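Local coordinates for transferrin binding protein B (Actinobacillus suis, PDB 3PQU), which is an outer-membrane lipoprotein that binds host transferrin, probably as part of the receptor through which the bacterium acquires iron, at residues A[153-158]-A[306-311]; A[345-350]-A[555-560]; A[359-364]-A[368-373]. All coordinates share one frame; numbering follows the deposited sequence.

Interaction 1 (A[153-158]-A[306-311]); sequences IYYLGT and EMAGKF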
loop_
_atom_site.group_PDB
_atom_site.type_symbol
_atom_site.label_atom_id
_atom_site.label_comp_id
_atom_site.label_asym_id
_atom_site.label_seq_id
_atom_site.Cartn_x
_atom_site.Cartn_y
_atom_site.Cartn_z
ATOM N N ILE A 153 -8.980 3.276 16.485
ATOM C CA ILE A 153 -9.223 4.093 15.295
ATOM C C ILE A 153 -8.287 3.522 14.234
ATOM O O ILE A 153 -7.146 3.196 14.541
ATOM C CB ILE A 153 -8.868 5.548 15.557
ATOM C CG1 ILE A 153 -9.644 6.081 16.794
ATOM C CG2 ILE A 153 -9.112 6.398 14.307
ATOM C CD1 ILE A 153 -11.189 5.962 16.714
ATOM N N TYR A 154 -8.740 3.378 12.996
ATOM C CA TYR A 154 -7.870 2.760 12.003
ATOM C C TYR A 154 -8.260 3.119 10.578
ATOM O O TYR A 154 -9.351 3.634 10.328
ATOM C CB TYR A 154 -7.904 1.231 12.154
ATOM C CG TYR A 154 -9.140 0.614 11.498
ATOM C CD1 TYR A 154 -9.061 -0.007 10.242
ATOM C CD2 TYR A 154 -10.382 0.704 12.097
ATOM C CE1 TYR A 154 -10.195 -0.555 9.634
ATOM C CE2 TYR A 154 -11.527 0.163 11.495
ATOM C CZ TYR A 154 -11.418 -0.453 10.262
ATOM O OH TYR A 154 -12.534 -0.985 9.670
ATOM N N TYR A 155 -7.363 2.810 9.650
ATOM C CA TYR A 155 -7.751 2.624 8.261
ATOM C C TYR A 155 -7.002 1.419 7.717
ATOM O O TYR A 155 -5.912 1.082 8.183
ATOM C CB TYR A 155 -7.488 3.899 7.394
ATOM C CG TYR A 155 -6.043 4.085 6.931
ATOM C CD1 TYR A 155 -5.584 3.491 5.757
ATOM C CD2 TYR A 155 -5.148 4.867 7.663
ATOM C CE1 TYR A 155 -4.257 3.666 5.327
ATOM C CE2 TYR A 155 -3.826 5.038 7.248
ATOM C CZ TYR A 155 -3.387 4.432 6.074
ATOM O OH TYR A 155 -2.080 4.606 5.640
ATOM N N LEU A 156 -7.583 0.769 6.722
ATOM C CA LEU A 156 -6.916 -0.352 6.078
ATOM C C LEU A 156 -7.349 -0.430 4.625
ATOM O O LEU A 156 -8.539 -0.402 4.328
ATOM C CB LEU A 156 -7.290 -1.658 6.784
ATOM C CG LEU A 156 -6.721 -2.936 6.188
ATOM C CD1 LEU A 156 -5.192 -2.902 6.250
ATOM C CD2 LEU A 156 -7.264 -4.140 6.934
ATOM N N GLY A 157 -6.388 -0.534 3.721
ATOM C CA GLY A 157 -6.705 -0.599 2.313
ATOM C C GLY A 157 -6.135 -1.842 1.679
ATOM O O GLY A 157 -5.246 -2.492 2.237
ATOM N N THR A 158 -6.657 -2.179 0.505
ATOM C CA THR A 158 -6.161 -3.319 -0.238
ATOM C C THR A 158 -5.905 -2.899 -1.676
ATOM O O THR A 158 -6.484 -1.928 -2.160
ATOM C CB THR A 158 -7.152 -4.509 -0.171
ATOM O OG1 THR A 158 -6.578 -5.661 -0.813
ATOM C CG2 THR A 158 -8.450 -4.151 -0.864
ATOM N N GLU A 306 -10.214 4.618 -4.770
ATOM C CA GLU A 306 -10.357 5.040 -3.386
ATOM C C GLU A 306 -9.052 5.577 -2.794
ATOM O O GLU A 306 -7.976 5.381 -3.355
ATOM C CB GLU A 306 -10.956 3.889 -2.543
ATOM C CG GLU A 306 -12.386 3.538 -3.001
ATOM C CD GLU A 306 -12.938 2.230 -2.429
ATOM O OE1 GLU A 306 -12.328 1.637 -1.503
ATOM O OE2 GLU A 306 -14.012 1.798 -2.905
ATOM N N MET A 307 -9.168 6.289 -1.678
ATOM C CA MET A 307 -8.005 6.804 -0.964
ATOM C C MET A 307 -8.239 6.720 0.538
ATOM O O MET A 307 -9.385 6.790 1.008
ATOM C CB MET A 307 -7.693 8.256 -1.362
ATOM C CG MET A 307 -8.859 9.246 -1.155
ATOM S SD MET A 307 -8.480 10.894 -1.792
ATOM C CE MET A 307 -7.269 11.476 -0.588
ATOM N N ALA A 308 -7.151 6.571 1.289
ATOM C CA ALA A 308 -7.236 6.553 2.742
ATOM C C ALA A 308 -5.922 6.996 3.348
ATOM O O ALA A 308 -4.851 6.844 2.733
ATOM C CB ALA A 308 -7.627 5.145 3.256
ATOM N N GLY A 309 -5.995 7.558 4.551
ATOM C CA GLY A 309 -4.771 7.952 5.228
ATOM C C GLY A 309 -5.003 8.329 6.670
ATOM O O GLY A 309 -6.077 8.054 7.225
ATOM N N LYS A 310 -3.980 8.920 7.276
ATOM C CA LYS A 310 -4.026 9.271 8.679
ATOM C C LYS A 310 -3.128 10.471 8.971
ATOM O O LYS A 310 -2.241 10.795 8.180
ATOM C CB LYS A 310 -3.638 8.052 9.547
ATOM C CG LYS A 310 -2.166 7.581 9.435
ATOM C CD LYS A 310 -1.200 8.557 10.110
ATOM C CE LYS A 310 0.143 7.922 10.394
ATOM N NZ LYS A 310 0.880 7.527 9.154
ATOM N N PHE A 311 -3.370 11.148 10.094
ATOM C CA PHE A 311 -2.408 12.117 10.574
ATOM C C PHE A 311 -2.356 12.156 12.091
ATOM O O PHE A 311 -3.270 11.672 12.753
ATOM C CB PHE A 311 -2.629 13.516 9.952
ATOM C CG PHE A 311 -3.927 14.186 10.359
ATOM C CD1 PHE A 311 -4.005 14.918 11.532
ATOM C CD2 PHE A 311 -5.062 14.100 9.547
ATOM C CE1 PHE A 311 -5.208 15.563 11.885
ATOM C CE2 PHE A 311 -6.252 14.738 9.893
ATOM C CZ PHE A 311 -6.317 15.467 11.057
HETATM O O HOH W 1 -0.121 6.254 6.864
#

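Interaction 2 (A[345-350]-A[555-560]); sequences TQFNAK and NGSVGA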
loop_
_atom_site.group_PDB
_atom_site.type_symbol
_atom_site.label_atom_id
_atom_site.label_comp_id
_atom_site.label_asym_id
_atom_site.label_seq_id
_atom_site.Cartn_x
_atom_site.Cartn_y
_atom_site.Cartn_z
ATOM N N THR A 345 5.223 -23.346 -10.584
ATOM C CA THR A 345 4.595 -24.665 -10.630
ATOM C C THR A 345 3.292 -24.608 -11.413
ATOM O O THR A 345 2.899 -25.575 -12.063
ATOM C CB THR A 345 4.305 -25.213 -9.224
ATOM O OG1 THR A 345 5.206 -24.619 -8.282
ATOM C CG2 THR A 345 4.465 -26.730 -9.200
ATOM N N GLN A 346 2.621 -23.465 -11.343
ATOM C CA GLN A 346 1.398 -23.258 -12.100
ATOM C C GLN A 346 1.692 -22.372 -13.302
ATOM O O GLN A 346 0.867 -22.242 -14.210
ATOM C CB GLN A 346 0.314 -22.625 -11.220
ATOM C CG GLN A 346 -0.516 -23.630 -10.425
ATOM C CD GLN A 346 0.293 -24.367 -9.372
ATOM O OE1 GLN A 346 1.210 -23.807 -8.770
ATOM N NE2 GLN A 346 -0.052 -25.630 -9.139
ATOM N N PHE A 347 2.883 -21.774 -13.298
ATOM C CA PHE A 347 3.281 -20.810 -14.323
ATOM C C PHE A 347 2.193 -19.754 -14.552
ATOM O O PHE A 347 1.951 -19.329 -15.681
ATOM C CB PHE A 347 3.668 -21.534 -15.620
ATOM C CG PHE A 347 4.759 -22.547 -15.431
ATOM C CD1 PHE A 347 6.091 -22.185 -15.556
ATOM C CD2 PHE A 347 4.455 -23.857 -15.098
ATOM C CE1 PHE A 347 7.099 -23.114 -15.367
ATOM C CE2 PHE A 347 5.459 -24.792 -14.908
ATOM C CZ PHE A 347 6.782 -24.421 -15.043
ATOM N N ASN A 348 1.544 -19.345 -13.461
ATOM C CA ASN A 348 0.583 -18.245 -13.479
ATOM C C ASN A 348 1.086 -17.053 -12.653
ATOM O O ASN A 348 1.993 -17.195 -11.828
ATOM C CB ASN A 348 -0.785 -18.710 -12.974
ATOM C CG ASN A 348 -0.735 -19.237 -11.550
ATOM O OD1 ASN A 348 0.255 -19.060 -10.842
ATOM N ND2 ASN A 348 -1.808 -19.892 -11.124
ATOM N N ALA A 349 0.493 -15.884 -12.880
ATOM C CA ALA A 349 0.960 -14.643 -12.267
ATOM C C ALA A 349 -0.050 -14.063 -11.282
ATOM O O ALA A 349 -1.252 -14.282 -11.402
ATOM C CB ALA A 349 1.296 -13.611 -13.340
ATOM N N LYS A 350 0.457 -13.312 -10.316
ATOM C CA LYS A 350 -0.382 -12.660 -9.315
ATOM C C LYS A 350 0.212 -11.292 -8.985
ATOM O O LYS A 350 1.423 -11.098 -9.099
ATOM C CB LYS A 350 -0.460 -13.519 -8.044
ATOM C CG LYS A 350 -0.822 -14.979 -8.295
ATOM C CD LYS A 350 -0.814 -15.797 -7.007
ATOM C CE LYS A 350 -1.256 -17.235 -7.261
ATOM N NZ LYS A 350 -2.629 -17.307 -7.843
ATOM N N ASN A 555 2.304 -31.216 -22.573
ATOM C CA ASN A 555 3.296 -30.489 -21.785
ATOM C C ASN A 555 4.172 -29.508 -22.561
ATOM O O ASN A 555 4.206 -29.509 -23.796
ATOM C CB ASN A 555 4.165 -31.450 -20.969
ATOM C CG ASN A 555 3.608 -31.698 -19.580
ATOM O OD1 ASN A 555 3.431 -30.626 -18.812
ATOM N ND2 ASN A 555 3.335 -32.835 -19.202
ATOM N N GLY A 556 4.884 -28.680 -21.804
ATOM C CA GLY A 556 5.681 -27.596 -22.345
ATOM C C GLY A 556 5.323 -26.310 -21.625
ATOM O O GLY A 556 4.442 -25.575 -22.066
ATOM N N SER A 557 5.997 -26.039 -20.510
ATOM C CA SER A 557 5.673 -24.872 -19.685
ATOM C C SER A 557 6.870 -23.963 -19.454
ATOM O O SER A 557 8.015 -24.359 -19.686
ATOM C CB SER A 557 5.093 -25.304 -18.338
ATOM O OG SER A 557 3.745 -25.714 -18.470
ATOM N N VAL A 558 6.601 -22.750 -18.974
ATOM C CA VAL A 558 7.660 -21.762 -18.809
ATOM C C VAL A 558 7.268 -20.555 -17.958
ATOM O O VAL A 558 6.149 -20.054 -18.043
ATOM C CB VAL A 558 8.136 -21.247 -20.174
ATOM C CG1 VAL A 558 6.962 -20.695 -20.966
ATOM C CG2 VAL A 558 9.209 -20.192 -19.995
ATOM N N GLY A 559 8.209 -20.098 -17.141
ATOM C CA GLY A 559 8.044 -18.884 -16.371
ATOM C C GLY A 559 9.299 -18.049 -16.496
ATOM O O GLY A 559 10.383 -18.510 -16.152
ATOM N N ALA A 560 9.161 -16.820 -16.980
ATOM C CA ALA A 560 10.330 -15.977 -17.218
ATOM C C ALA A 560 10.138 -14.499 -16.881
ATOM O O ALA A 560 9.103 -13.903 -17.174
ATOM C CB ALA A 560 10.797 -16.123 -18.662
#

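Interaction 3 (A[359-364]-A[368-373]); sequences SVLIID and IDLAGV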
loop_
_atom_site.group_PDB
_atom_site.type_symbol
_atom_site.label_atom_id
_atom_site.label_comp_id
_atom_site.label_asym_id
_atom_site.label_seq_id
_atom_site.Cartn_x
_atom_site.Cartn_y
_atom_site.Cartn_z
ATOM N N SER A 359 12.573 -1.369 -5.488
ATOM C CA SER A 359 13.710 -1.982 -4.813
ATOM C C SER A 359 13.376 -2.529 -3.417
ATOM O O SER A 359 14.267 -2.919 -2.667
ATOM C CB SER A 359 14.895 -1.009 -4.748
ATOM O OG SER A 359 15.331 -0.649 -6.056
ATOM N N VAL A 360 12.098 -2.560 -3.063
ATOM C CA VAL A 360 11.697 -3.255 -1.841
ATOM C C VAL A 360 10.593 -4.259 -2.133
ATOM O O VAL A 360 9.658 -3.963 -2.885
ATOM C CB VAL A 360 11.238 -2.288 -0.709
ATOM C CG1 VAL A 360 12.340 -1.281 -0.380
ATOM C CG2 VAL A 360 9.972 -1.574 -1.092
ATOM N N LEU A 361 10.717 -5.452 -1.556
ATOM C CA LEU A 361 9.629 -6.423 -1.577
ATOM C C LEU A 361 8.831 -6.305 -0.288
ATOM O O LEU A 361 9.403 -6.296 0.799
ATOM C CB LEU A 361 10.180 -7.840 -1.688
ATOM C CG LEU A 361 10.323 -8.458 -3.067
ATOM C CD1 LEU A 361 10.817 -9.887 -2.921
ATOM C CD2 LEU A 361 8.991 -8.429 -3.796
ATOM N N ILE A 362 7.511 -6.222 -0.403
ATOM C CA ILE A 362 6.671 -6.074 0.774
ATOM C C ILE A 362 6.074 -7.429 1.121
ATOM O O ILE A 362 5.327 -7.994 0.338
ATOM C CB ILE A 362 5.510 -5.089 0.545
ATOM C CG1 ILE A 362 5.963 -3.862 -0.261
ATOM C CG2 ILE A 362 4.887 -4.703 1.879
ATOM C CD1 ILE A 362 6.377 -2.669 0.582
ATOM N N ILE A 363 6.404 -7.964 2.286
ATOM C CA ILE A 363 5.796 -9.216 2.695
ATOM C C ILE A 363 5.288 -9.114 4.121
ATOM O O ILE A 363 6.048 -8.792 5.025
ATOM C CB ILE A 363 6.768 -10.389 2.542
ATOM C CG1 ILE A 363 7.209 -10.508 1.080
ATOM C CG2 ILE A 363 6.122 -11.685 3.014
ATOM C CD1 ILE A 363 8.061 -11.718 0.808
ATOM N N ASP A 364 3.992 -9.359 4.305
ATOM C CA ASP A 364 3.380 -9.299 5.625
ATOM C C ASP A 364 3.700 -7.993 6.325
ATOM O O ASP A 364 3.960 -7.976 7.532
ATOM C CB ASP A 364 3.861 -10.463 6.495
ATOM C CG ASP A 364 3.213 -11.779 6.121
ATOM O OD1 ASP A 364 2.293 -11.774 5.280
ATOM O OD2 ASP A 364 3.622 -12.817 6.684
ATOM N N ILE A 368 11.354 -5.725 2.498
ATOM C CA ILE A 368 12.641 -6.376 2.255
ATOM C C ILE A 368 13.460 -5.581 1.247
ATOM O O ILE A 368 13.108 -5.520 0.063
ATOM C CB ILE A 368 12.451 -7.798 1.713
ATOM C CG1 ILE A 368 11.470 -8.570 2.593
ATOM C CG2 ILE A 368 13.793 -8.539 1.635
ATOM C CD1 ILE A 368 11.222 -9.981 2.123
ATOM N N ASP A 369 14.549 -4.978 1.717
ATOM C CA ASP A 369 15.437 -4.204 0.853
ATOM C C ASP A 369 16.130 -5.128 -0.141
ATOM O O ASP A 369 16.730 -6.122 0.261
ATOM C CB ASP A 369 16.471 -3.437 1.682
ATOM C CG ASP A 369 17.477 -2.681 0.823
ATOM O OD1 ASP A 369 17.232 -2.490 -0.393
ATOM O OD2 ASP A 369 18.521 -2.268 1.372
ATOM N N LEU A 370 16.049 -4.806 -1.433
ATOM C CA LEU A 370 16.597 -5.694 -2.462
ATOM C C LEU A 370 17.987 -5.308 -2.972
ATOM O O LEU A 370 18.599 -6.058 -3.729
ATOM C CB LEU A 370 15.643 -5.787 -3.648
ATOM C CG LEU A 370 14.250 -6.345 -3.365
ATOM C CD1 LEU A 370 13.425 -6.380 -4.658
ATOM C CD2 LEU A 370 14.357 -7.732 -2.749
ATOM N N ALA A 371 18.486 -4.146 -2.567
ATOM C CA ALA A 371 19.766 -3.678 -3.071
ATOM C C ALA A 371 20.911 -4.363 -2.339
ATOM O O ALA A 371 20.730 -4.899 -1.244
ATOM C CB ALA A 371 19.868 -2.162 -2.949
ATOM N N GLY A 372 22.091 -4.348 -2.944
ATOM C CA GLY A 372 23.242 -4.980 -2.327
ATOM C C GLY A 372 24.535 -4.626 -3.032
ATOM O O GLY A 372 24.530 -3.951 -4.062
ATOM N N VAL A 373 25.645 -5.090 -2.470
ATOM C CA VAL A 373 26.966 -4.746 -2.975
ATOM C C VAL A 373 27.283 -5.468 -4.282
ATOM O O VAL A 373 28.103 -5.000 -5.062
ATOM C CB VAL A 373 28.070 -5.052 -1.925
ATOM C CG1 VAL A 373 27.805 -4.279 -0.636
ATOM C CG2 VAL A 373 28.153 -6.552 -1.641
#

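Interaction 1 (A[153-158]-A[306-311])
Handle and barrel of the N-lobe meet where Tyr-155, on handle strand 150-157, lays its ring over the backbone of Gly-309 on barrel strand 306-312. The CA of Gly-309 sits 3.9 Å from the centroid of the Tyr-155 ring and 20° off its normal, a CH-pi contact over the face. CG of Tyr-155 stands between the backbone N and the carbonyl carbon (chi1 80°), which carries the ring from its own strand toward the barrel strand. Beside this contact, Tyr-155 CD1 touches the methyl CB of Ala-308 at 3.6 Å, while at the other ring carbon next to CG, Tyr-155 CD2 lies 3.3 Å from Gly-309 O. No direct hydrogen bond joins the two segments. This is packing between two separate antiparallel sheets, the handle sheet lying across the barrel wall: the short strand segments run at 145° to one another, with a closest axis approach of 7.0 Å, well beyond pairing distance. Lys-310 flanks the ring, its CG in the ring plane at the edge and 3.7 Å from Tyr-155 CE2. From there its chain bends twice and turns away from the handle strand, bringing NZ to a water that accepts its hydrogen bond, 2.8 Å from NZ to the water O. The same water, also in the plane of the ring, is 2.8 Å from Tyr-155 OH, so a single bridge ties the phenol to the ammonium end. NZ donates as well to the backbone O of Leu-37, and the phenol oxygen has a weak further bond with Arg-274 of the barrel. Glu-296 and Tyr-300, on neighbouring barrel strand 292-300, also touch the Tyr-155 side chain.

Interaction 2 (A[345-350]-A[555-560])
The Phe-347 ring carries Ser-557 CB on one face and has the CA of Gly-559 at its edge, in plane. The serine methylene sits 3.7 Å from the ring centroid and 19° off the normal, a CH-pi contact displaced toward the rim, with Phe-347 CE2 the nearest ring atom to Ser-557 CB at 3.5 Å. Further along the barrel strand, the backbone N of Val-558 lies over the same face, 3.7 Å from Phe-347 CE1. Gly-559 N comes to the edge, 3.4 Å from Phe-347 CD1; with no side chain on Gly-559, the ring can lie right against the main chain here. The ring thus rests along the backbone from 557 to 559, and no hydrogen bond crosses between the segments. Phe-347, whose own backbone angles are left-handed, holds CG beside its backbone N and opposite the carbonyl carbon (chi1 -57°), which directs the ring at the barrel strand. Ser-557 OG stays near the ring but has its polar partner elsewhere, accepting from the backbone N of Ser-553. Val-558 points its CB the other way, away from the phenylalanine, and packs on Phe-549 and Val-447 of the flanking strands. Residues 345-348 belong to the turn between handle strands 333-343 and 349-351, so this is a hairpin end of the C-lobe handle pressed on the C-lobe barrel. The ring also touches Leu-446 and Ser-448 of strand 436-448 as well as Lys-552, and strand 557-568 itself is hydrogen-bonded between strands 436-448 and 544-551.

Interaction 3 (A[359-364]-A[368-373])
Ile-368 O accepts one hydrogen bond from the facing strand, at 2.9 Å from Leu-361 N, and is also approached by Val-360 CA, a CA-H...O contact of 3.3 Å. The return bond is shorter and nearly straight, with Ile-368 N donating to Leu-361 O at 2.6 Å and an N-H...O angle of 176°, in the carbonyl plane. Leu-361 and Ile-368 are therefore an antiparallel hydrogen-bonded pair, and Val-360 with Asp-369 forms the neighbouring non-hydrogen-bonded one. The two strands, 360-363 and 366-369, make a small beta hairpin in the C-lobe handle. Past its paired residues, Leu-370 N continues the exchange by donating to Ser-359 O at 2.9 Å. There the chain turns off: Asp-369 swings CG opposite the backbone N (chi1 176°), and its OD1 accepts from Ala-371 N at 3.0 Å, an Asx turn in which the donor arrives 56° out of the carboxylate plane. Aliphatic side chains collect on the face of Leu-361 and Ile-368. Leu-361 CG meets Leu-370 CD1 at 4.1 Å, the two side chains crossing at a slant, and both methyls of Leu-370 border Leu-361. Ile-363 reaches across to the end of the Ile-368 side chain, with 3.8 Å between Ile-363 CD1 and Ile-368 CD1. This face lies on the larger handle strands: Ile-368 packs on Val-381 and Ile-383 of strand 376-383, and Leu-370 on Phe-420 of strand 413-424. Gln-422, from that last strand, binds Val-360 O through its side-chain amide.

How the interactions relate
Interaction 1 lies in the N-lobe, and interactions 2 and 3 in the C-lobe. Along the chain interaction 1 closes before the others begin; interaction 3 then falls between the two halves of interaction 2, with strand 349-351 followed directly by strand 360-363. Centres are about 35 Å apart for interactions 1 and 2 and about 24 Å for either with interaction 3, and none touch, the nearest atoms being about 10 to 12 Å apart. Interactions 1 and 2 are alike in kind, each setting a handle against its barrel through one aromatic ring, whereas interaction 3 is internal to the C-lobe handle. Together they reflect the two-lobed, handle-and-barrel build of the protein.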